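Adenylate/guanylate cyclase/hydrolase, alpha/beta fold family (Ruegeria pomeroyi, PDB 3MR7) probably makes cyclic AMP from ATP, the present chain being the class III nucleotide cyclase domain of a longer protein that probably also carries an alpha/beta-hydrolase domain. Local coordinates at residues Val146-Thr151 and Trp168-Asp173; Ile98-Gly103 and Asp136-Ile141; Glu4-Ala9 and Leu61-Thr66; Lys34-Glu39 and Gln83-Thr88. One frame throughout, in Å; residues are numbered along the deposited sequence.

Contact 1: residues Val146-Thr151 and Trp168-Asp173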
loop_
_atom_site.group_PDB
_atom_site.type_symbol
_atom_site.label_atom_id
_atom_site.label_comp_id
_atom_site.label_asym_id
_atom_site.label_seq_id
_atom_site.Cartn_x
_atom_site.Cartn_y
_atom_site.Cartn_z
ATOM N N VAL A 146 -17.506 17.862 -9.697
ATOM C CA VAL A 146 -16.091 18.012 -9.958
ATOM C C VAL A 146 -15.838 17.753 -11.438
ATOM O O VAL A 146 -16.273 16.734 -11.962
ATOM C CB VAL A 146 -15.299 16.997 -9.110
ATOM C CG1 VAL A 146 -13.853 16.986 -9.507
ATOM C CG2 VAL A 146 -15.439 17.305 -7.628
ATOM N N SER A 147 -15.134 18.658 -12.112
ATOM C CA SER A 147 -14.803 18.461 -13.534
ATOM C C SER A 147 -13.812 17.326 -13.763
ATOM O O SER A 147 -13.838 16.668 -14.809
ATOM C CB SER A 147 -14.234 19.738 -14.134
ATOM O OG SER A 147 -13.509 20.425 -13.135
ATOM N N GLU A 148 -12.929 17.114 -12.794
ATOM C CA GLU A 148 -11.934 16.053 -12.867
ATOM C C GLU A 148 -12.586 14.683 -13.054
ATOM O O GLU A 148 -13.567 14.349 -12.383
ATOM C CB GLU A 148 -11.058 16.054 -11.623
ATOM C CG GLU A 148 -10.044 17.166 -11.570
ATOM C CD GLU A 148 -10.544 18.392 -10.869
ATOM O OE1 GLU A 148 -11.759 18.672 -10.954
ATOM O OE2 GLU A 148 -9.719 19.081 -10.232
ATOM N N PRO A 149 -12.048 13.889 -13.988
ATOM C CA PRO A 149 -12.602 12.579 -14.343
ATOM C C PRO A 149 -12.099 11.426 -13.458
ATOM O O PRO A 149 -10.960 11.419 -12.995
ATOM C CB PRO A 149 -12.099 12.382 -15.770
ATOM C CG PRO A 149 -10.781 13.090 -15.787
ATOM C CD PRO A 149 -10.930 14.278 -14.871
ATOM N N PHE A 150 -12.969 10.446 -13.249
ATOM C CA PHE A 150 -12.627 9.242 -12.517
ATOM C C PHE A 150 -12.841 8.042 -13.388
ATOM O O PHE A 150 -13.648 8.079 -14.293
ATOM C CB PHE A 150 -13.494 9.105 -11.269
ATOM C CG PHE A 150 -13.070 9.998 -10.173
ATOM C CD1 PHE A 150 -12.403 9.493 -9.080
ATOM C CD2 PHE A 150 -13.272 11.362 -10.272
ATOM C CE1 PHE A 150 -11.985 10.324 -8.076
ATOM C CE2 PHE A 150 -12.854 12.192 -9.290
ATOM C CZ PHE A 150 -12.201 11.678 -8.177
ATOM N N THR A 151 -12.130 6.973 -13.070
ATOM C CA THR A 151 -12.192 5.748 -13.802
ATOM C C THR A 151 -12.553 4.578 -12.899
ATOM O O THR A 151 -11.890 4.354 -11.897
ATOM C CB THR A 151 -10.821 5.448 -14.298
ATOM O OG1 THR A 151 -10.430 6.496 -15.177
ATOM C CG2 THR A 151 -10.807 4.106 -15.008
ATOM N N TRP A 168 -13.471 3.933 -7.571
ATOM C CA TRP A 168 -13.196 4.839 -8.674
ATOM C C TRP A 168 -11.932 5.591 -8.343
ATOM O O TRP A 168 -11.680 5.939 -7.180
ATOM C CB TRP A 168 -14.335 5.829 -8.818
ATOM C CG TRP A 168 -15.607 5.171 -9.183
ATOM C CD1 TRP A 168 -16.448 4.488 -8.355
ATOM C CD2 TRP A 168 -16.190 5.125 -10.479
ATOM N NE1 TRP A 168 -17.519 4.017 -9.055
ATOM C CE2 TRP A 168 -17.388 4.390 -10.365
ATOM C CE3 TRP A 168 -15.824 5.649 -11.731
ATOM C CZ2 TRP A 168 -18.223 4.149 -11.463
ATOM C CZ3 TRP A 168 -16.648 5.415 -12.811
ATOM C CH2 TRP A 168 -17.833 4.664 -12.679
ATOM N N GLN A 169 -11.143 5.861 -9.370
ATOM C CA GLN A 169 -9.857 6.506 -9.180
ATOM C C GLN A 169 -9.598 7.659 -10.120
ATOM O O GLN A 169 -9.942 7.636 -11.297
ATOM C CB GLN A 169 -8.722 5.492 -9.333
ATOM C CG GLN A 169 -7.345 6.062 -9.032
ATOM C CD GLN A 169 -6.269 5.026 -9.172
ATOM O OE1 GLN A 169 -5.971 4.585 -10.281
ATOM N NE2 GLN A 169 -5.683 4.611 -8.049
ATOM N N TRP A 170 -8.943 8.667 -9.585
ATOM C CA TRP A 170 -8.494 9.776 -10.372
ATOM C C TRP A 170 -6.995 9.874 -10.227
ATOM O O TRP A 170 -6.452 9.762 -9.127
ATOM C CB TRP A 170 -9.139 11.040 -9.849
ATOM C CG TRP A 170 -8.529 12.269 -10.391
ATOM C CD1 TRP A 170 -8.897 12.950 -11.517
ATOM C CD2 TRP A 170 -7.445 12.987 -9.824
ATOM N NE1 TRP A 170 -8.097 14.048 -11.687
ATOM C CE2 TRP A 170 -7.198 14.096 -10.657
ATOM C CE3 TRP A 170 -6.666 12.812 -8.679
ATOM C CZ2 TRP A 170 -6.209 15.007 -10.390
ATOM C CZ3 TRP A 170 -5.695 13.698 -8.424
ATOM C CH2 TRP A 170 -5.464 14.791 -9.271
ATOM N N VAL A 171 -6.316 10.049 -11.346
ATOM C CA VAL A 171 -4.897 10.324 -11.315
ATOM C C VAL A 171 -4.685 11.646 -11.974
ATOM O O VAL A 171 -5.457 12.054 -12.821
ATOM C CB VAL A 171 -4.056 9.277 -12.064
ATOM C CG1 VAL A 171 -4.456 7.884 -11.646
ATOM C CG2 VAL A 171 -4.195 9.455 -13.562
ATOM N N PRO A 172 -3.634 12.337 -11.567
ATOM C CA PRO A 172 -3.339 13.626 -12.185
ATOM C C PRO A 172 -3.024 13.459 -13.653
ATOM O O PRO A 172 -2.689 12.347 -14.097
ATOM C CB PRO A 172 -2.117 14.119 -11.421
ATOM C CG PRO A 172 -1.688 12.963 -10.569
ATOM C CD PRO A 172 -2.831 12.077 -10.367
ATOM N N ASP A 173 -3.145 14.563 -14.381
ATOM C CA ASP A 173 -2.989 14.587 -15.822
ATOM C C ASP A 173 -1.811 13.741 -16.300
ATOM O O ASP A 173 -1.787 13.314 -17.451
ATOM C CB ASP A 173 -2.863 16.036 -16.309
ATOM C CG ASP A 173 -4.206 16.794 -16.289
ATOM O OD1 ASP A 173 -4.709 17.161 -17.376
ATOM O OD2 ASP A 173 -4.757 17.031 -15.194
HETATM O O HOH W 1 -8.052 10.502 -13.531
HETATM O O HOH W 2 -7.997 8.009 -14.074
#
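Phe150 lays its ring against the CB of Trp170, where the loop after helix 136-142 meets the last strand of the cyclase-domain sheet. This CB stands over one face of the Phe150 ring, 3.6 Å from its centroid and 17° off the normal, a CH-pi contact. The two rings are oblique, with Phe150 and the five-membered ring of Trp170 inclined at 41°. Trp170 CG is anti to its backbone N (chi1 168°). Indole atoms CD1 and NE1 lie beside Pro149 and Glu148. NE1 is 3.6 Å from Glu148 CB. Glu148 OE2 bonds to Gln79 of helix 67-84. Trp168 touches the other end of the loop: its CE3 is 3.6 Å from Thr151 C, while its NE1 bonds to Asp136 and its rings stack on His139. Thr151 and Gln169 form an antiparallel hydrogen-bonded pair that opens the hairpin of strands 151-158 and 161-170. Thr151 N gives to Gln169 O at 2.9 Å, and Gln169 N to Thr151 O at 3.0 Å. Beyond this pair a water links the two segments, donating to Pro149 O and accepting from Val171 N. Pro149 O also sits at the edge of the Trp170 indole, 3.0 Å from CD1.

Contact 2: residues Ile98-Gly103 and Asp136-Ile141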
loop_
_atom_site.group_PDB
_atom_site.type_symbol
_atom_site.label_atom_id
_atom_site.label_comp_id
_atom_site.label_asym_id
_atom_site.label_seq_id
_atom_site.Cartn_x
_atom_site.Cartn_y
_atom_site.Cartn_z
ATOM N N ILE A 98 -4.532 8.781 -1.361
ATOM C CA ILE A 98 -5.720 9.233 -0.639
ATOM C C ILE A 98 -6.926 8.415 -0.967
ATOM O O ILE A 98 -7.167 8.112 -2.118
ATOM C CB ILE A 98 -6.042 10.702 -0.905
ATOM C CG1 ILE A 98 -4.893 11.587 -0.414
ATOM C CG2 ILE A 98 -7.347 11.085 -0.221
ATOM C CD1 ILE A 98 -4.936 13.000 -0.919
ATOM N N GLY A 99 -7.652 8.029 0.073
ATOM C CA GLY A 99 -8.932 7.352 -0.053
ATOM C C GLY A 99 -10.043 8.150 0.619
ATOM O O GLY A 99 -9.846 8.858 1.597
ATOM N N ILE A 100 -11.235 8.057 0.075
ATOM C CA ILE A 100 -12.361 8.795 0.615
ATOM C C ILE A 100 -13.557 7.883 0.543
ATOM O O ILE A 100 -13.737 7.224 -0.450
ATOM C CB ILE A 100 -12.652 10.027 -0.226
ATOM C CG1 ILE A 100 -11.441 10.945 -0.212
ATOM C CG2 ILE A 100 -13.864 10.747 0.319
ATOM C CD1 ILE A 100 -11.623 12.167 -1.009
ATOM N N ASN A 101 -14.364 7.823 1.594
ATOM C CA ASN A 101 -15.555 6.980 1.577
ATOM C C ASN A 101 -16.688 7.669 2.326
ATOM O O ASN A 101 -16.493 8.735 2.884
ATOM C CB ASN A 101 -15.241 5.617 2.184
ATOM C CG ASN A 101 -16.438 4.690 2.177
ATOM O OD1 ASN A 101 -17.231 4.693 1.238
ATOM N ND2 ASN A 101 -16.580 3.892 3.228
ATOM N N ILE A 102 -17.868 7.065 2.334
ATOM C CA ILE A 102 -18.981 7.585 3.114
ATOM C C ILE A 102 -19.748 6.481 3.857
ATOM O O ILE A 102 -19.770 5.323 3.435
ATOM C CB ILE A 102 -19.888 8.428 2.232
ATOM C CG1 ILE A 102 -19.319 9.831 2.122
ATOM C CG2 ILE A 102 -21.281 8.517 2.800
ATOM C CD1 ILE A 102 -19.845 10.565 0.927
ATOM N N GLY A 103 -20.338 6.818 4.994
ATOM C CA GLY A 103 -21.114 5.839 5.727
ATOM C C GLY A 103 -21.723 6.411 6.987
ATOM O O GLY A 103 -21.412 7.535 7.370
ATOM N N ASP A 136 -17.661 3.980 -4.556
ATOM C CA ASP A 136 -18.743 4.193 -5.497
ATOM C C ASP A 136 -19.804 5.109 -4.918
ATOM O O ASP A 136 -20.354 5.934 -5.633
ATOM C CB ASP A 136 -19.373 2.850 -5.887
ATOM C CG ASP A 136 -20.379 2.991 -6.996
ATOM O OD1 ASP A 136 -20.027 3.603 -8.007
ATOM O OD2 ASP A 136 -21.516 2.504 -6.867
ATOM N N ILE A 137 -20.110 4.959 -3.630
ATOM C CA ILE A 137 -21.050 5.875 -3.000
ATOM C C ILE A 137 -20.535 7.308 -3.193
ATOM O O ILE A 137 -21.317 8.209 -3.533
ATOM C CB ILE A 137 -21.163 5.660 -1.502
ATOM C CG1 ILE A 137 -21.677 4.300 -1.159
ATOM C CG2 ILE A 137 -22.132 6.595 -0.908
ATOM C CD1 ILE A 137 -21.403 4.026 0.317
ATOM N N VAL A 138 -19.235 7.538 -2.954
ATOM C CA VAL A 138 -18.715 8.907 -3.020
ATOM C C VAL A 138 -18.854 9.395 -4.434
ATOM O O VAL A 138 -19.237 10.538 -4.694
ATOM C CB VAL A 138 -17.245 9.054 -2.579
ATOM C CG1 VAL A 138 -16.661 10.337 -3.106
ATOM C CG2 VAL A 138 -17.131 9.039 -1.064
ATOM N N HIS A 139 -18.581 8.493 -5.363
ATOM C CA HIS A 139 -18.620 8.854 -6.772
ATOM C C HIS A 139 -19.999 9.254 -7.275
ATOM O O HIS A 139 -20.098 10.173 -8.078
ATOM C CB HIS A 139 -18.075 7.743 -7.649
ATOM C CG HIS A 139 -17.958 8.145 -9.077
ATOM N ND1 HIS A 139 -18.855 7.726 -10.043
ATOM C CD2 HIS A 139 -17.085 8.959 -9.703
ATOM C CE1 HIS A 139 -18.511 8.251 -11.198
ATOM N NE2 HIS A 139 -17.441 9.008 -11.024
ATOM N N GLN A 140 -21.050 8.571 -6.820
ATOM C CA GLN A 140 -22.391 8.845 -7.332
ATOM C C GLN A 140 -22.822 10.233 -6.876
ATOM O O GLN A 140 -23.625 10.890 -7.535
ATOM C CB GLN A 140 -23.405 7.793 -6.886
ATOM C CG GLN A 140 -23.050 6.382 -7.260
ATOM C CD GLN A 140 -24.198 5.407 -7.053
ATOM O OE1 GLN A 140 -24.028 4.380 -6.394
ATOM N NE2 GLN A 140 -25.381 5.722 -7.619
ATOM N N ILE A 141 -22.241 10.694 -5.770
ATOM C CA ILE A 141 -22.615 11.983 -5.180
ATOM C C ILE A 141 -21.775 13.120 -5.716
ATOM O O ILE A 141 -22.229 14.266 -5.736
ATOM C CB ILE A 141 -22.423 11.989 -3.637
ATOM C CG1 ILE A 141 -23.426 11.081 -2.942
ATOM C CG2 ILE A 141 -22.535 13.387 -3.082
ATOM C CD1 ILE A 141 -23.272 11.088 -1.487
#
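Ile100 meets Val138 methyl to methyl, CG2 to CG2 at 3.9 Å, the two side chains crossing at about a right angle. Asn101 comes next and starts its side chain away from the helix. Its backbone carbon C is 3.7 Å from Val138 CG2, so this methyl rests on the strand itself. The amide of Asn101 is held mainly from outside the two segments: Ser135 OG bonds to OD1, and ND2 bonds to Ala116 O. Ser135 directly precedes helix 136-142, so the strand also grips the start of that helix. Ile102 makes the widest contact of the strand residues. Its CD1 touches Val138 CG2 at 3.7 Å and Ile141 CD1 at 4.2 Å. Its O lies 3.8 Å from Ile137 CD1. Val138 has CG2 anti to its carbonyl carbon (CG1 at chi1 161°), and that one methyl serves Ile100, Asn101 and Ile102. Strand and helix axes, 7.0 Å apart, cross at 87°. Strand 132-135, parallel to strand 96-107, leads into the helix: this is helix-on-sheet packing of the alpha/beta cyclase domain. The meeting groups are branched aliphatics, which implies cohesion by partial burial and van der Waals fit, with the polar anchoring left to Asn101 and Ser135.

Contact 3: residues Glu4-Ala9 and Leu61-Thr66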
loop_
_atom_site.group_PDB
_atom_site.type_symbol
_atom_site.label_atom_id
_atom_site.label_comp_id
_atom_site.label_asym_id
_atom_site.label_seq_id
_atom_site.Cartn_x
_atom_site.Cartn_y
_atom_site.Cartn_z
ATOM N N GLU A 4 -22.263 9.196 19.424
ATOM C CA GLU A 4 -23.289 9.383 18.391
ATOM C C GLU A 4 -23.053 8.664 17.037
ATOM O O GLU A 4 -21.969 8.140 16.747
ATOM C CB GLU A 4 -23.508 10.880 18.144
ATOM C CG GLU A 4 -22.226 11.681 18.106
ATOM C CD GLU A 4 -22.453 13.120 17.699
ATOM O OE1 GLU A 4 -23.300 13.366 16.800
ATOM O OE2 GLU A 4 -21.775 14.001 18.281
ATOM N N ARG A 5 -24.091 8.653 16.211
ATOM C CA ARG A 5 -23.997 8.075 14.889
ATOM C C ARG A 5 -24.292 9.172 13.913
ATOM O O ARG A 5 -25.314 9.819 14.007
ATOM C CB ARG A 5 -25.025 6.953 14.704
ATOM C CG ARG A 5 -24.956 5.815 15.735
ATOM C CD ARG A 5 -26.104 4.816 15.525
ATOM N NE ARG A 5 -26.071 3.710 16.475
ATOM C CZ ARG A 5 -25.300 2.643 16.319
ATOM N NH1 ARG A 5 -24.511 2.567 15.254
ATOM N NH2 ARG A 5 -25.296 1.670 17.221
ATOM N N ARG A 6 -23.400 9.424 12.978
ATOM C CA ARG A 6 -23.853 10.164 11.826
ATOM C C ARG A 6 -23.283 9.682 10.472
ATOM O O ARG A 6 -22.454 8.772 10.394
ATOM C CB ARG A 6 -23.765 11.684 12.055
ATOM C CG ARG A 6 -22.391 12.292 12.218
ATOM C CD ARG A 6 -22.554 13.803 12.397
ATOM N NE ARG A 6 -21.305 14.563 12.302
ATOM C CZ ARG A 6 -20.825 15.084 11.172
ATOM N NH1 ARG A 6 -21.478 14.913 10.030
ATOM N NH2 ARG A 6 -19.687 15.770 11.180
ATOM N N LEU A 7 -23.793 10.287 9.412
ATOM C CA LEU A 7 -23.355 10.044 8.052
ATOM C C LEU A 7 -22.140 10.966 7.784
ATOM O O LEU A 7 -22.221 12.179 7.952
ATOM C CB LEU A 7 -24.545 10.371 7.153
ATOM C CG LEU A 7 -24.724 9.945 5.720
ATOM C CD1 LEU A 7 -24.288 8.515 5.504
ATOM C CD2 LEU A 7 -26.192 10.110 5.442
ATOM N N CYS A 8 -20.997 10.410 7.404
ATOM C CA CYS A 8 -19.802 11.249 7.320
ATOM C C CYS A 8 -18.954 10.960 6.121
ATOM O O CYS A 8 -18.937 9.854 5.614
ATOM C CB CYS A 8 -18.931 11.099 8.576
ATOM S SG CYS A 8 -18.862 12.570 9.609
ATOM N N ALA A 9 -18.229 11.973 5.685
ATOM C CA ALA A 9 -17.252 11.808 4.638
ATOM C C ALA A 9 -15.899 11.594 5.307
ATOM O O ALA A 9 -15.365 12.487 5.943
ATOM C CB ALA A 9 -17.224 13.039 3.771
ATOM N N LEU A 61 -6.407 10.474 9.236
ATOM C CA LEU A 61 -7.824 10.249 9.032
ATOM C C LEU A 61 -8.536 11.549 9.294
ATOM O O LEU A 61 -8.368 12.131 10.352
ATOM C CB LEU A 61 -8.283 9.220 10.041
ATOM C CG LEU A 61 -9.516 8.391 9.788
ATOM C CD1 LEU A 61 -9.377 7.718 8.485
ATOM C CD2 LEU A 61 -9.558 7.362 10.882
ATOM N N ALA A 62 -9.317 12.037 8.348
ATOM C CA ALA A 62 -10.004 13.303 8.584
ATOM C C ALA A 62 -11.433 13.161 8.159
ATOM O O ALA A 62 -11.766 12.256 7.415
ATOM C CB ALA A 62 -9.340 14.446 7.840
ATOM N N ARG A 63 -12.288 14.057 8.621
ATOM C CA ARG A 63 -13.684 13.944 8.260
ATOM C C ARG A 63 -14.283 15.273 7.911
ATOM O O ARG A 63 -13.859 16.309 8.400
ATOM C CB ARG A 63 -14.480 13.291 9.379
ATOM C CG ARG A 63 -14.728 14.191 10.561
ATOM C CD ARG A 63 -15.157 13.364 11.741
ATOM N NE ARG A 63 -15.078 14.143 12.958
ATOM C CZ ARG A 63 -16.046 14.941 13.390
ATOM N NH1 ARG A 63 -17.174 15.067 12.703
ATOM N NH2 ARG A 63 -15.881 15.611 14.515
ATOM N N PHE A 64 -15.301 15.206 7.072
ATOM C CA PHE A 64 -15.908 16.365 6.445
ATOM C C PHE A 64 -17.450 16.272 6.491
ATOM O O PHE A 64 -18.034 15.193 6.633
ATOM C CB PHE A 64 -15.460 16.464 4.978
ATOM C CG PHE A 64 -13.988 16.683 4.791
ATOM C CD1 PHE A 64 -13.492 17.954 4.509
ATOM C CD2 PHE A 64 -13.096 15.619 4.861
ATOM C CE1 PHE A 64 -12.122 18.165 4.326
ATOM C CE2 PHE A 64 -11.727 15.817 4.676
ATOM C CZ PHE A 64 -11.237 17.099 4.410
ATOM N N ASP A 65 -18.107 17.413 6.350
ATOM C CA ASP A 65 -19.550 17.446 6.434
ATOM C C ASP A 65 -20.193 17.157 5.108
ATOM O O ASP A 65 -21.295 16.617 5.067
ATOM C CB ASP A 65 -20.014 18.788 6.955
ATOM C CG ASP A 65 -19.849 18.898 8.443
ATOM O OD1 ASP A 65 -19.969 17.850 9.137
ATOM O OD2 ASP A 65 -19.584 20.029 8.910
ATOM N N THR A 66 -19.517 17.524 4.025
ATOM C CA THR A 66 -20.011 17.164 2.707
ATOM C C THR A 66 -19.053 16.233 2.013
ATOM O O THR A 66 -17.867 16.274 2.279
ATOM C CB THR A 66 -20.293 18.397 1.819
ATOM O OG1 THR A 66 -19.175 19.308 1.830
ATOM C CG2 THR A 66 -21.522 19.091 2.333
#
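Arg6 and Asp65 form a salt bridge, with Arg6 NH2 giving to Asp65 OD1 at 2.9 Å. The oxygen is met nearly along its C-O axis, but it lies 32° out of the guanidinium plane and the N-H...O angle is 132°. Arg6 NH2 is also modelled 3.0 Å from Arg63 NH1. Both are donors, so they do not bond, and Asp65 probably offsets part of the gathered positive charge. Arg6 starts with CG between its backbone N and carbonyl carbon (chi1 66°), then runs extended to NE. Cys8 SG lies over one face of its guanidinium. An alanine in place of Arg6 would probably leave Asp65 OD1 without its mate across the contact and uncover this side of the sulfur. The backbones meet where strands 4-15 and 59-64 pair antiparallel in the central sheet of the cyclase fold. Ala9 and Phe64 are a hydrogen-bonded pair. Phe64 N gives to Ala9 O at 2.9 Å. The return bond, Ala9 N to Phe64 O, is weak at 3.4 Å. The CB atoms of Ala9 and Phe64 share a face, 4.0 Å apart, and both residues touch Ala70 of helix 67-84. Thr66 N-caps that helix, its OG1 bonded to Ala69 N.

Contact 4: residues Lys34-Glu39 and Gln83-Thr88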
loop_
_atom_site.group_PDB
_atom_site.type_symbol
_atom_site.label_atom_id
_atom_site.label_comp_id
_atom_site.label_asym_id
_atom_site.label_seq_id
_atom_site.Cartn_x
_atom_site.Cartn_y
_atom_site.Cartn_z
ATOM N N LYS A 34 7.062 16.899 6.347
ATOM C CA LYS A 34 6.639 17.674 7.497
ATOM C C LYS A 34 6.173 19.067 7.051
ATOM O O LYS A 34 5.154 19.575 7.524
ATOM C CB LYS A 34 7.762 17.779 8.518
ATOM C CG LYS A 34 7.890 16.607 9.457
ATOM C CD LYS A 34 9.193 16.769 10.232
ATOM C CE LYS A 34 9.141 16.106 11.597
ATOM N NZ LYS A 34 9.549 17.085 12.665
ATOM N N LEU A 35 6.917 19.666 6.127
ATOM C CA LEU A 35 6.552 20.959 5.542
ATOM C C LEU A 35 5.219 20.957 4.817
ATOM O O LEU A 35 4.401 21.831 5.035
ATOM C CB LEU A 35 7.589 21.426 4.533
ATOM C CG LEU A 35 7.140 22.767 3.987
ATOM C CD1 LEU A 35 6.987 23.728 5.155
ATOM C CD2 LEU A 35 8.110 23.285 2.982
ATOM N N TYR A 36 5.027 19.994 3.921
ATOM C CA TYR A 36 3.789 19.896 3.138
ATOM C C TYR A 36 2.584 19.690 4.041
ATOM O O TYR A 36 1.547 20.343 3.875
ATOM C CB TYR A 36 3.862 18.769 2.098
ATOM C CG TYR A 36 4.801 19.016 0.937
ATOM C CD1 TYR A 36 5.012 20.294 0.427
ATOM C CD2 TYR A 36 5.472 17.965 0.346
ATOM C CE1 TYR A 36 5.857 20.502 -0.651
ATOM C CE2 TYR A 36 6.323 18.163 -0.717
ATOM C CZ TYR A 36 6.505 19.417 -1.222
ATOM O OH TYR A 36 7.359 19.565 -2.296
ATOM N N ARG A 37 2.719 18.785 5.004
ATOM C CA ARG A 37 1.662 18.603 5.986
ATOM C C ARG A 37 1.257 19.949 6.577
ATOM O O ARG A 37 0.087 20.200 6.808
ATOM C CB ARG A 37 2.114 17.666 7.106
ATOM C CG ARG A 37 1.246 17.745 8.335
ATOM C CD ARG A 37 -0.058 16.999 8.168
ATOM N NE ARG A 37 -0.131 15.896 9.108
ATOM C CZ ARG A 37 -0.865 15.899 10.209
ATOM N NH1 ARG A 37 -1.622 16.945 10.495
ATOM N NH2 ARG A 37 -0.852 14.849 11.013
ATOM N N ARG A 38 2.229 20.820 6.808
ATOM C CA ARG A 38 1.933 22.041 7.522
ATOM C C ARG A 38 1.440 23.133 6.615
ATOM O O ARG A 38 0.535 23.891 6.975
ATOM C CB ARG A 38 3.144 22.521 8.303
ATOM C CG ARG A 38 3.155 22.019 9.698
ATOM C CD ARG A 38 4.568 21.994 10.259
ATOM N NE ARG A 38 4.857 20.632 10.663
ATOM C CZ ARG A 38 4.674 20.195 11.894
ATOM N NH1 ARG A 38 4.243 21.038 12.822
ATOM N NH2 ARG A 38 4.935 18.937 12.194
ATOM N N GLU A 39 2.031 23.199 5.433
ATOM C CA GLU A 39 1.761 24.279 4.508
ATOM C C GLU A 39 0.697 23.955 3.462
ATOM O O GLU A 39 0.131 24.857 2.881
ATOM C CB GLU A 39 3.045 24.724 3.826
ATOM C CG GLU A 39 3.113 24.379 2.366
ATOM C CD GLU A 39 4.124 25.230 1.610
ATOM O OE1 GLU A 39 5.226 24.712 1.309
ATOM O OE2 GLU A 39 3.812 26.410 1.309
ATOM N N GLN A 83 2.621 19.948 -8.681
ATOM C CA GLN A 83 3.414 21.129 -8.988
ATOM C C GLN A 83 4.639 21.202 -8.098
ATOM O O GLN A 83 5.744 21.434 -8.578
ATOM C CB GLN A 83 2.596 22.397 -8.792
ATOM C CG GLN A 83 1.393 22.516 -9.687
ATOM C CD GLN A 83 0.727 23.872 -9.551
ATOM O OE1 GLN A 83 -0.073 24.276 -10.403
ATOM N NE2 GLN A 83 1.067 24.594 -8.479
ATOM N N ARG A 84 4.443 21.003 -6.800
ATOM C CA ARG A 84 5.513 21.202 -5.828
ATOM C C ARG A 84 6.713 20.261 -6.022
ATOM O O ARG A 84 7.847 20.576 -5.634
ATOM C CB ARG A 84 4.971 21.056 -4.405
ATOM C CG ARG A 84 3.835 22.000 -4.034
ATOM C CD ARG A 84 4.314 23.412 -3.898
ATOM N NE ARG A 84 5.464 23.548 -2.993
ATOM C CZ ARG A 84 5.385 23.992 -1.738
ATOM N NH1 ARG A 84 4.199 24.322 -1.243
ATOM N NH2 ARG A 84 6.484 24.104 -0.981
ATOM N N GLU A 85 6.470 19.106 -6.621
ATOM C CA GLU A 85 7.518 18.117 -6.758
ATOM C C GLU A 85 7.996 17.940 -8.203
ATOM O O GLU A 85 8.731 17.000 -8.497
ATOM C CB GLU A 85 7.038 16.771 -6.196
ATOM C CG GLU A 85 7.028 16.708 -4.674
ATOM C CD GLU A 85 8.429 16.591 -4.075
ATOM O OE1 GLU A 85 8.942 15.447 -3.999
ATOM O OE2 GLU A 85 9.015 17.638 -3.693
ATOM N N GLU A 86 7.594 18.827 -9.109
ATOM C CA GLU A 86 7.850 18.574 -10.526
ATOM C C GLU A 86 9.307 18.811 -10.953
ATOM O O GLU A 86 9.745 18.310 -11.992
ATOM C CB GLU A 86 6.904 19.385 -11.398
ATOM C CG GLU A 86 7.295 20.837 -11.462
ATOM C CD GLU A 86 6.196 21.726 -12.008
ATOM O OE1 GLU A 86 5.270 21.209 -12.692
ATOM O OE2 GLU A 86 6.275 22.950 -11.740
ATOM N N ASP A 87 10.056 19.577 -10.165
ATOM C CA ASP A 87 11.457 19.824 -10.493
ATOM C C ASP A 87 12.379 18.888 -9.722
ATOM O O ASP A 87 13.596 19.006 -9.777
ATOM C CB ASP A 87 11.816 21.286 -10.264
ATOM C CG ASP A 87 11.178 22.198 -11.295
ATOM O OD1 ASP A 87 11.391 21.948 -12.501
ATOM O OD2 ASP A 87 10.455 23.148 -10.912
ATOM N N THR A 88 11.765 17.962 -8.999
ATOM C CA THR A 88 12.444 16.843 -8.376
ATOM C C THR A 88 12.278 15.641 -9.312
ATOM O O THR A 88 11.230 15.457 -9.924
ATOM C CB THR A 88 11.785 16.507 -7.024
ATOM O OG1 THR A 88 11.895 17.626 -6.137
ATOM C CG2 THR A 88 12.401 15.264 -6.390
#
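Tyr36 and Glu39 of helix 27-47 reach across to Arg84 and Glu85, at the end of helix 67-84 of the alpha/beta cyclase domain. The nearest CA atoms, those of Tyr36 and Arg84, are 9.2 Å apart, so the contact is made by long side chains. Its charged part is a salt bridge between Glu39 and Arg84, which meet tip to tip. Arg84 NH2 gives to Glu39 OE1 at 2.7 Å. The oxygen lies in the guanidinium plane, while the donor stands above the carboxylate plane, and the two flat groups are 86° apart. Bends at chi2 and chi3 bring the Arg84 chain back alongside Tyr36, its guanidinium at the ring's edge. The aromatic part is this edge of Tyr36. Its CE1 lies over one face of the guanidinium, toward the rim, with the planes at 89°. The remaining hydrogen bond runs from the phenol: Tyr36 OH gives to Glu85 OE2 at 2.9 Å. Glu85 OE2 also pairs with Arg32, and its OE1 takes a bond from Ile94 N. A phenylalanine in place of Tyr36 would probably leave Glu85 OE2 without this donor and the turn after helix 67-84 less firmly tied to helix 27-47. On the far flank of helix 27-47, Arg38 forms a salt bridge to Glu23 of the second subunit. Van der Waals contact is slight: Arg84 CB lies 3.5 Å from Tyr36 OH.

How the contacts relate
Contacts 1, 2 and 3 all reach the same mixed sheet, while contact 4 joins two helix regions on the other side of the chain's centre from contacts 2 and 3. Contacts 2 and 3 are partly buried and sit on neighbouring strands: Gly103 O and Cys8 N, 2.9 Å apart, probably bond between them. Contact 2 is aliphatic; contact 3 adds strand pairing and surface charges. Contact 1 is a surface contact rich in aromatic rings. It touches contact 2, where Phe150 CB packs on His139 CD2. Contact 4, partly buried, relies on polar side chains and touches none of the others. Helix 67-84 ties it to contact 3, since that helix starts just after Thr66.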